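Local coordinates for protein SusD homolog (Bacteroides thetaiotaomicron, PDB 3SGH) that probably binds glycans at the cell surface as a SusD-like outer-membrane lipoprotein, handing them on for uptake, at residues C41-F46 with D421-W426; D428-G433 with G453-R458. All coordinates share one frame; numbering follows the deposited sequence.

Contact 1. Residues C41-F46 with D421-W426; sequences CMWASF and DPMNGW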
ATOM      1  N   CYS A  41       7.324  -2.523   6.764  1.00 14.30           N
ATOM      2  CA  CYS A  41       8.408  -1.711   7.353  1.00 14.54           C
ATOM      3  C   CYS A  41       9.774  -1.763   6.690  1.00 14.90           C
ATOM      4  O   CYS A  41      10.787  -1.409   7.345  1.00 16.64           O
ATOM      5  CB  CYS A  41       8.590  -2.087   8.835  1.00 13.65           C
ATOM      6  SG  CYS A  41       7.079  -2.116   9.903  1.00 15.36           S
HETATM    7  N   MSE A  42       9.837  -2.136   5.414  1.00 14.60           N
HETATM    8  CA  MSE A  42      11.104  -2.276   4.690  0.70 14.82           C
HETATM    9  C   MSE A  42      11.048  -1.414   3.425  1.00 14.11           C
HETATM   10  O   MSE A  42      11.251  -0.192   3.488  1.00 14.51           O
HETATM   11  CB  MSE A  42      11.418  -3.767   4.372  0.70 14.61           C
HETATM   12  CG  MSE A  42      11.737  -4.624   5.612  0.70 15.22           C
HETATM   13 SE   MSE A  42      13.321  -4.116   6.632  0.52 15.51          SE
HETATM   14  CE  MSE A  42      14.708  -5.083   5.645  0.70 16.28           C
ATOM     15  N   TRP A  43      10.750  -2.041   2.285  1.00 13.81           N
ATOM     16  CA  TRP A  43      10.531  -1.264   1.073  1.00 12.65           C
ATOM     17  C   TRP A  43       9.384  -0.284   1.242  1.00 13.25           C
ATOM     18  O   TRP A  43       9.276   0.685   0.487  1.00 13.34           O
ATOM     19  CB  TRP A  43      10.310  -2.140  -0.193  1.00 12.78           C
ATOM     20  CG  TRP A  43       9.188  -3.127  -0.024  1.00 14.08           C
ATOM     21  CD1 TRP A  43       9.311  -4.432   0.319  1.00 15.31           C
ATOM     22  CD2 TRP A  43       7.781  -2.873  -0.129  1.00 13.91           C
ATOM     23  NE1 TRP A  43       8.085  -5.007   0.450  1.00 13.72           N
ATOM     24  CE2 TRP A  43       7.121  -4.081   0.182  1.00 14.14           C
ATOM     25  CE3 TRP A  43       7.010  -1.742  -0.431  1.00 13.76           C
ATOM     26  CZ2 TRP A  43       5.713  -4.189   0.221  1.00 16.07           C
ATOM     27  CZ3 TRP A  43       5.597  -1.860  -0.396  1.00 14.94           C
ATOM     28  CH2 TRP A  43       4.983  -3.076  -0.096  1.00 16.79           C
ATOM     29  N   ALA A  44       8.506  -0.519   2.215  1.00 12.71           N
ATOM     30  CA  ALA A  44       7.392   0.401   2.489  1.00 13.64           C
ATOM     31  C   ALA A  44       7.831   1.841   2.715  1.00 14.14           C
ATOM     32  O   ALA A  44       7.021   2.765   2.573  1.00 15.84           O
ATOM     33  CB  ALA A  44       6.581  -0.098   3.707  1.00 12.19           C
ATOM     34  N   SER A  45       9.087   2.043   3.140  1.00 14.19           N
ATOM     35  CA  SER A  45       9.586   3.390   3.324  0.50 14.21           C
ATOM     36  C   SER A  45       9.538   4.211   2.023  1.00 14.47           C
ATOM     37  O   SER A  45       9.522   5.445   2.072  1.00 14.14           O
ATOM     38  CB  SER A  45      10.995   3.383   3.934  0.50 15.35           C
ATOM     39  OG  SER A  45      10.968   2.774   5.222  0.50 12.64           O
ATOM     40  N   PHE A  46       9.474   3.552   0.887  1.00 13.79           N
ATOM     41  CA  PHE A  46       9.307   4.260  -0.375  1.00 13.78           C
ATOM     42  C   PHE A  46       7.936   4.943  -0.518  1.00 14.27           C
ATOM     43  O   PHE A  46       7.743   5.717  -1.464  1.00 14.59           O
ATOM     44  CB  PHE A  46       9.489   3.311  -1.592  1.00 13.58           C
ATOM     45  CG  PHE A  46      10.806   2.583  -1.611  1.00 13.78           C
ATOM     46  CD1 PHE A  46      11.942   3.129  -1.032  1.00 13.53           C
ATOM     47  CD2 PHE A  46      10.898   1.369  -2.245  1.00 13.93           C
ATOM     48  CE1 PHE A  46      13.140   2.453  -1.038  1.00 13.96           C
ATOM     49  CE2 PHE A  46      12.128   0.654  -2.288  1.00 16.10           C
ATOM     50  CZ  PHE A  46      13.225   1.170  -1.695  1.00 15.90           C
ATOM     51  N   ASP A 421      -0.093   2.590   5.214  1.00 14.36           N
ATOM     52  CA  ASP A 421      -0.340   1.758   4.034  1.00 15.12           C
ATOM     53  C   ASP A 421       1.023   1.632   3.354  1.00 14.16           C
ATOM     54  O   ASP A 421       1.601   2.643   2.965  1.00 13.66           O
ATOM     55  CB  ASP A 421      -1.337   2.418   3.115  1.00 15.01           C
ATOM     56  CG  ASP A 421      -1.664   1.567   1.887  1.00 17.80           C
ATOM     57  OD1 ASP A 421      -0.731   1.063   1.218  1.00 17.45           O
ATOM     58  OD2 ASP A 421      -2.865   1.443   1.619  1.00 18.20           O
ATOM     59  N   PRO A 422       1.549   0.418   3.236  1.00 14.60           N
ATOM     60  CA  PRO A 422       2.931   0.262   2.754  1.00 14.99           C
ATOM     61  C   PRO A 422       3.151   0.594   1.303  1.00 13.94           C
ATOM     62  O   PRO A 422       4.268   0.924   0.925  1.00 15.98           O
ATOM     63  CB  PRO A 422       3.221  -1.210   2.970  1.00 15.18           C
ATOM     64  CG  PRO A 422       1.915  -1.891   2.955  1.00 16.98           C
ATOM     65  CD  PRO A 422       0.923  -0.866   3.580  1.00 15.76           C
HETATM   66  N   MSE A 423       2.094   0.488   0.499  1.00 13.92           N
HETATM   67  CA  MSE A 423       2.193   0.554  -0.949  1.00 13.92           C
HETATM   68  C   MSE A 423       1.576   1.791  -1.591  1.00 14.17           C
HETATM   69  O   MSE A 423       2.044   2.206  -2.635  1.00 14.18           O
HETATM   70  CB  MSE A 423       1.608  -0.703  -1.581  1.00 13.06           C
HETATM   71  CG  MSE A 423       1.617  -0.759  -3.111  1.00 15.07           C
HETATM   72 SE   MSE A 423       3.378  -0.472  -3.791  0.75 11.95          SE
HETATM   73  CE  MSE A 423       3.971  -2.357  -3.824  1.00 15.78           C
ATOM     74  N   ASN A 424       0.534   2.372  -1.003  1.00 14.50           N
ATOM     75  CA  ASN A 424      -0.215   3.441  -1.697  1.00 15.28           C
ATOM     76  C   ASN A 424       0.675   4.572  -2.195  1.00 15.05           C
ATOM     77  O   ASN A 424       0.608   4.989  -3.385  1.00 14.58           O
ATOM     78  CB  ASN A 424      -1.302   4.039  -0.812  1.00 14.66           C
ATOM     79  CG  ASN A 424      -2.052   5.114  -1.519  1.00 17.15           C
ATOM     80  OD1 ASN A 424      -2.707   4.847  -2.529  1.00 18.17           O
ATOM     81  ND2 ASN A 424      -1.933   6.359  -1.046  1.00 13.91           N
ATOM     82  N   GLY A 425       1.504   5.080  -1.298  1.00 12.96           N
ATOM     83  CA  GLY A 425       2.388   6.187  -1.666  1.00 14.29           C
ATOM     84  C   GLY A 425       3.339   5.857  -2.813  1.00 13.84           C
ATOM     85  O   GLY A 425       3.458   6.617  -3.767  1.00 14.87           O
ATOM     86  N   TRP A 426       4.022   4.711  -2.693  1.00 12.93           N
ATOM     87  CA  TRP A 426       5.034   4.331  -3.670  1.00 13.03           C
ATOM     88  C   TRP A 426       4.375   4.053  -5.018  1.00 13.87           C
ATOM     89  O   TRP A 426       4.926   4.397  -6.065  1.00 13.61           O
ATOM     90  CB  TRP A 426       5.786   3.122  -3.180  1.00 12.46           C
ATOM     91  CG  TRP A 426       6.948   2.783  -4.033  1.00 13.90           C
ATOM     92  CD1 TRP A 426       7.688   3.635  -4.794  1.00 15.64           C
ATOM     93  CD2 TRP A 426       7.559   1.507  -4.130  1.00 13.76           C
ATOM     94  NE1 TRP A 426       8.686   2.961  -5.394  1.00 14.41           N
ATOM     95  CE2 TRP A 426       8.634   1.642  -5.017  1.00 15.40           C
ATOM     96  CE3 TRP A 426       7.277   0.255  -3.587  1.00 15.05           C
ATOM     97  CZ2 TRP A 426       9.440   0.565  -5.390  1.00 16.58           C
ATOM     98  CZ3 TRP A 426       8.096  -0.813  -3.920  1.00 14.58           C
ATOM     99  CH2 TRP A 426       9.185  -0.633  -4.816  1.00 14.06           C
TER
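Ala-44 and Pro-422 bring the two backbones to 4.5 Å between CA atoms, where the 3-10 turn of 43-46 meets the loop that leads into helix 424-432. The pairing builds an aromatic cluster of Trp-43, Phe-46 and Trp-426 in the buried middle of the SusD-like fold. Phe-46 carries much of it. Its CB lies almost squarely over the five-membered ring of Trp-426, 3.6 Å from the ring centroid, a CH-pi contact, while its ring presents an edge to the six-membered part of the indole, the planes 65° apart. CD2 does the touching, over one face near the rim. A chi1 of -56° sets CG of Phe-46 beside its backbone N. The Phe-46 side chain runs alongside that of Trp-426 in the same direction, a fit that a broad, flat indole suits well. The side chains of Trp-43 and Trp-426 cross at about a right angle, but their six-membered rings are oblique, the planes 37° apart, and CE3 meets CE3 at 3.7 Å. Both indole nitrogens find acceptors outside the pair: Trp-43 NE1 is bonded to Ser-76 OG and Trp-426 NE1 to Gln-454 O, so wide apolar rings can be buried without stranding an N-H. The flexible selenomethionine Met-423 packs its methyl CE 3.8 Å from Trp-43 CZ3, and its SE makes an oblique Met-aromatic contact with the same ring. Leu-119 of helix 100-120 packs on Trp-43, Met-423 and Trp-426. Asp-421 caps the start of the helix, its OD1 accepting from the N of both Met-423 and Asn-424. Compact Ala-44 allows the close approach of Pro-422: CB meets CB at 3.6 Å, and Ala-44 CA makes a C-H...O contact with Pro-422 O at 3.5 Å.

Contact 2. Residues D428-G433 with G453-R458; sequences DFRRTG and GQRRLR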
ATOM      1  N   ASP A 428       1.350   5.260  -6.185  1.00 13.70           N
ATOM      2  CA  ASP A 428       0.864   6.537  -6.780  1.00 13.43           C
ATOM      3  C   ASP A 428       2.039   7.397  -7.245  1.00 14.09           C
ATOM      4  O   ASP A 428       1.978   8.033  -8.326  1.00 14.84           O
ATOM      5  CB  ASP A 428      -0.068   7.327  -5.822  1.00 14.63           C
ATOM      6  CG  ASP A 428      -1.492   6.723  -5.723  1.00 17.32           C
ATOM      7  OD1 ASP A 428      -1.801   5.736  -6.449  1.00 15.01           O
ATOM      8  OD2 ASP A 428      -2.316   7.267  -4.942  1.00 17.79           O
ATOM      9  N   PHE A 429       3.137   7.410  -6.512  1.00 13.49           N
ATOM     10  CA  PHE A 429       4.293   8.179  -6.955  1.00 14.07           C
ATOM     11  C   PHE A 429       4.864   7.591  -8.296  1.00 14.57           C
ATOM     12  O   PHE A 429       5.177   8.331  -9.228  1.00 15.06           O
ATOM     13  CB  PHE A 429       5.362   8.275  -5.886  1.00 14.91           C
ATOM     14  CG  PHE A 429       6.641   8.934  -6.395  1.00 15.75           C
ATOM     15  CD1 PHE A 429       6.698  10.307  -6.575  1.00 15.80           C
ATOM     16  CD2 PHE A 429       7.728   8.164  -6.772  1.00 16.38           C
ATOM     17  CE1 PHE A 429       7.826  10.900  -7.091  1.00 17.74           C
ATOM     18  CE2 PHE A 429       8.882   8.743  -7.296  1.00 16.90           C
ATOM     19  CZ  PHE A 429       8.926  10.130  -7.453  1.00 18.40           C
ATOM     20  N   ARG A 430       5.006   6.274  -8.360  1.00 13.98           N
ATOM     21  CA  ARG A 430       5.559   5.646  -9.560  1.00 14.90           C
ATOM     22  C   ARG A 430       4.615   5.863 -10.738  1.00 15.16           C
ATOM     23  O   ARG A 430       5.060   5.983 -11.880  1.00 16.00           O
ATOM     24  CB  ARG A 430       5.801   4.147  -9.332  1.00 15.03           C
ATOM     25  CG  ARG A 430       7.036   3.882  -8.510  1.00 14.65           C
ATOM     26  CD  ARG A 430       7.296   2.355  -8.335  1.00 13.19           C
ATOM     27  NE  ARG A 430       6.327   1.765  -7.444  1.00 13.94           N
ATOM     28  CZ  ARG A 430       6.016   0.472  -7.395  1.00 15.06           C
ATOM     29  NH1 ARG A 430       6.678  -0.383  -8.143  1.00 15.12           N
ATOM     30  NH2 ARG A 430       5.046   0.042  -6.583  1.00 15.00           N
ATOM     31  N   ARG A 431       3.311   5.983 -10.439  1.00 15.86           N
ATOM     32  CA  ARG A 431       2.314   6.134 -11.510  1.00 15.83           C
ATOM     33  C   ARG A 431       2.180   7.579 -11.997  1.00 15.80           C
ATOM     34  O   ARG A 431       1.931   7.796 -13.186  1.00 18.01           O
ATOM     35  CB  ARG A 431       0.945   5.577 -11.035  1.00 15.51           C
ATOM     36  CG  ARG A 431      -0.182   5.595 -12.081  1.00 15.51           C
ATOM     37  CD  ARG A 431      -1.399   4.874 -11.599  1.00 16.09           C
ATOM     38  NE  ARG A 431      -1.916   5.396 -10.329  1.00 15.93           N
ATOM     39  CZ  ARG A 431      -2.726   6.453 -10.188  1.00 14.65           C
ATOM     40  NH1 ARG A 431      -3.152   7.114 -11.250  1.00 15.02           N
ATOM     41  NH2 ARG A 431      -3.093   6.854  -8.971  1.00 15.89           N
ATOM     42  N   THR A 432       2.280   8.558 -11.077  1.00 15.71           N
ATOM     43  CA  THR A 432       1.875   9.945 -11.375  1.00 16.09           C
ATOM     44  C   THR A 432       2.889  11.036 -10.993  1.00 16.95           C
ATOM     45  O   THR A 432       2.747  12.197 -11.437  1.00 18.44           O
ATOM     46  CB  THR A 432       0.585  10.345 -10.603  1.00 15.76           C
ATOM     47  OG1 THR A 432       0.876  10.437  -9.199  1.00 17.05           O
ATOM     48  CG2 THR A 432      -0.534   9.329 -10.810  1.00 15.69           C
ATOM     49  N   GLY A 433       3.870  10.694 -10.175  1.00 16.16           N
ATOM     50  CA  GLY A 433       4.762  11.661  -9.535  1.00 16.76           C
ATOM     51  C   GLY A 433       4.281  12.269  -8.215  1.00 17.04           C
ATOM     52  O   GLY A 433       5.025  13.060  -7.598  1.00 15.41           O
ATOM     53  N   GLY A 453      13.735   7.265  -7.646  1.00 15.89           N
ATOM     54  CA  GLY A 453      13.837   6.240  -6.623  1.00 16.05           C
ATOM     55  C   GLY A 453      13.908   4.819  -7.194  1.00 15.68           C
ATOM     56  O   GLY A 453      14.096   4.619  -8.410  1.00 15.99           O
ATOM     57  N   GLN A 454      13.734   3.848  -6.309  1.00 15.59           N
ATOM     58  CA  GLN A 454      13.637   2.440  -6.694  1.00 15.15           C
ATOM     59  C   GLN A 454      12.313   2.239  -7.396  1.00 14.91           C
ATOM     60  O   GLN A 454      11.324   2.788  -6.988  1.00 14.95           O
ATOM     61  CB  GLN A 454      13.753   1.517  -5.466  1.00 14.53           C
ATOM     62  CG  GLN A 454      13.673   0.039  -5.846  1.00 14.62           C
ATOM     63  CD  GLN A 454      14.376  -0.891  -4.873  1.00 14.14           C
ATOM     64  OE1 GLN A 454      15.187  -0.451  -4.025  1.00 15.64           O
ATOM     65  NE2 GLN A 454      14.101  -2.214  -5.006  1.00 13.29           N
ATOM     66  N   ARG A 455      12.295   1.475  -8.478  1.00 13.70           N
ATOM     67  CA  ARG A 455      11.134   1.402  -9.354  1.00 14.25           C
ATOM     68  C   ARG A 455      10.362   0.063  -9.200  1.00 13.72           C
ATOM     69  O   ARG A 455       9.183  -0.009  -9.539  1.00 15.69           O
ATOM     70  CB  ARG A 455      11.552   1.663 -10.774  1.00 15.01           C
ATOM     71  CG  ARG A 455      12.276   2.967 -10.977  1.00 14.36           C
ATOM     72  CD  ARG A 455      11.507   4.229 -10.511  1.00 14.45           C
ATOM     73  NE  ARG A 455      10.256   4.421 -11.254  1.00 15.03           N
ATOM     74  CZ  ARG A 455       9.361   5.394 -11.046  1.00 15.88           C
ATOM     75  NH1 ARG A 455       9.523   6.275 -10.073  1.00 15.64           N
ATOM     76  NH2 ARG A 455       8.279   5.502 -11.815  1.00 18.78           N
ATOM     77  N   ARG A 456      11.048  -0.956  -8.684  1.00 13.61           N
ATOM     78  CA  ARG A 456      10.496  -2.295  -8.469  1.00 13.38           C
ATOM     79  C   ARG A 456      11.425  -3.140  -7.595  1.00 14.34           C
ATOM     80  O   ARG A 456      12.600  -2.813  -7.423  1.00 13.56           O
ATOM     81  CB  ARG A 456      10.301  -3.034  -9.800  1.00 12.28           C
ATOM     82  CG  ARG A 456      11.557  -3.453 -10.517  1.00 14.55           C
ATOM     83  CD  ARG A 456      11.303  -4.033 -11.877  1.00 15.08           C
ATOM     84  NE  ARG A 456      10.965  -5.458 -11.773  1.00 14.74           N
ATOM     85  CZ  ARG A 456      11.865  -6.436 -11.746  1.00 18.00           C
ATOM     86  NH1 ARG A 456      13.176  -6.166 -11.757  1.00 13.72           N
ATOM     87  NH2 ARG A 456      11.463  -7.702 -11.666  1.00 17.04           N
ATOM     88  N   LEU A 457      10.894  -4.239  -7.071  1.00 14.07           N
ATOM     89  CA  LEU A 457      11.729  -5.295  -6.515  0.50 14.66           C
ATOM     90  C   LEU A 457      12.093  -6.262  -7.652  1.00 15.32           C
ATOM     91  O   LEU A 457      11.389  -6.335  -8.647  1.00 15.19           O
ATOM     92  CB  LEU A 457      10.987  -6.023  -5.388  0.50 15.24           C
ATOM     93  CG  LEU A 457      11.087  -5.376  -4.000  0.50 16.23           C
ATOM     94  CD1 LEU A 457      10.734  -3.896  -3.994  0.50 18.00           C
ATOM     95  CD2 LEU A 457      10.211  -6.166  -3.011  0.50 16.84           C
ATOM     96  N   ARG A 458      13.178  -7.009  -7.474  1.00 15.25           N
ATOM     97  CA  ARG A 458      13.668  -7.940  -8.454  1.00 15.47           C
ATOM     98  C   ARG A 458      13.086  -9.328  -8.209  1.00 15.88           C
ATOM     99  O   ARG A 458      12.567  -9.616  -7.114  1.00 15.33           O
ATOM    100  CB  ARG A 458      15.200  -8.006  -8.398  1.00 15.66           C
ATOM    101  CG  ARG A 458      15.881  -6.737  -8.875  1.00 17.13           C
ATOM    102  CD  ARG A 458      17.412  -6.808  -8.766  1.00 17.30           C
ATOM    103  NE  ARG A 458      17.801  -6.746  -7.342  1.00 22.64           N
ATOM    104  CZ  ARG A 458      18.144  -7.789  -6.593  1.00 24.43           C
ATOM    105  NH1 ARG A 458      18.193  -9.015  -7.105  1.00 25.74           N
ATOM    106  NH2 ARG A 458      18.430  -7.624  -5.308  1.00 25.40           N
TER
HETATM  107  O   HOH W   1       7.519   8.357 -10.798  1.00 18.06           O
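Arg-430, on helix 424-432, and Arg-455, in the irregular segment 453-458, have side chains that run antiparallel alongside one another, and hydrogen bonds join the two residues both ways. Arg-430 NH1 donates to Arg-455 O at 2.9 Å; the acceptor lies near the guanidinium plane, whereas the donor stands above the carbonyl plane. In return Arg-455 NH2 makes a weak bond to Arg-430 O, at 3.3 Å. A water adds a bridge, donating to Phe-429 O and accepting from Arg-455 NH1 at 3.0 Å.

The packing is done by the apolar part of one arginine against the flat end of the other. Arg-430 CG sits over the centre of the Arg-455 guanidinium, 3.8 Å from CZ, and the two guanidinium planes are 79° apart. Bends at chi2 and chi3 (-56° and -62°) fold the Arg-455 chain back toward the helix. At the edge of its guanidinium, NH1 lies 3.8 Å from Phe-429 CE2. Arginine suits both positions, since its methylenes pack while its several N-H groups serve different acceptors.

Charge is balanced by other partners. Arg-455 NE forms a salt bridge with Asp-488, which probably eases the proximity of two like charges. Within the helix, Arg-431 NH2 pairs with Asp-428 OD1.

The contact thus ties helix 424-432 to the loop preceding helix 461-466. Leu-411 of helix 403-417 packs against Asp-428 and Thr-432, while helix 100-120 supplies backbone acceptors: Ser-118 O for Arg-430 NH2 and Gln-120 O for Arg-456 NH2, whose NH1 forms a salt bridge with Asp-483.

Helix 424-432 serves both contacts, its opening turn in contact 1 and its later turns in contact 2. Each is buried, but contact 1 lies about 6 Å from the centre of the chain and contact 2 about 12 Å, measured centre to centre. The chemistry differs: aromatic and apolar packing nearer the middle, arginines with backbone carbonyls and a water farther out. Contact 1 joins parts 375 residues apart, contact 2 parts only 20 apart. The two touch where Leu-457 CD1 packs 3.7 Å from Trp-426 CH2, and Arg-430 makes a cation-pi interaction with Trp-426, joining the arginine pair to the aromatic cluster.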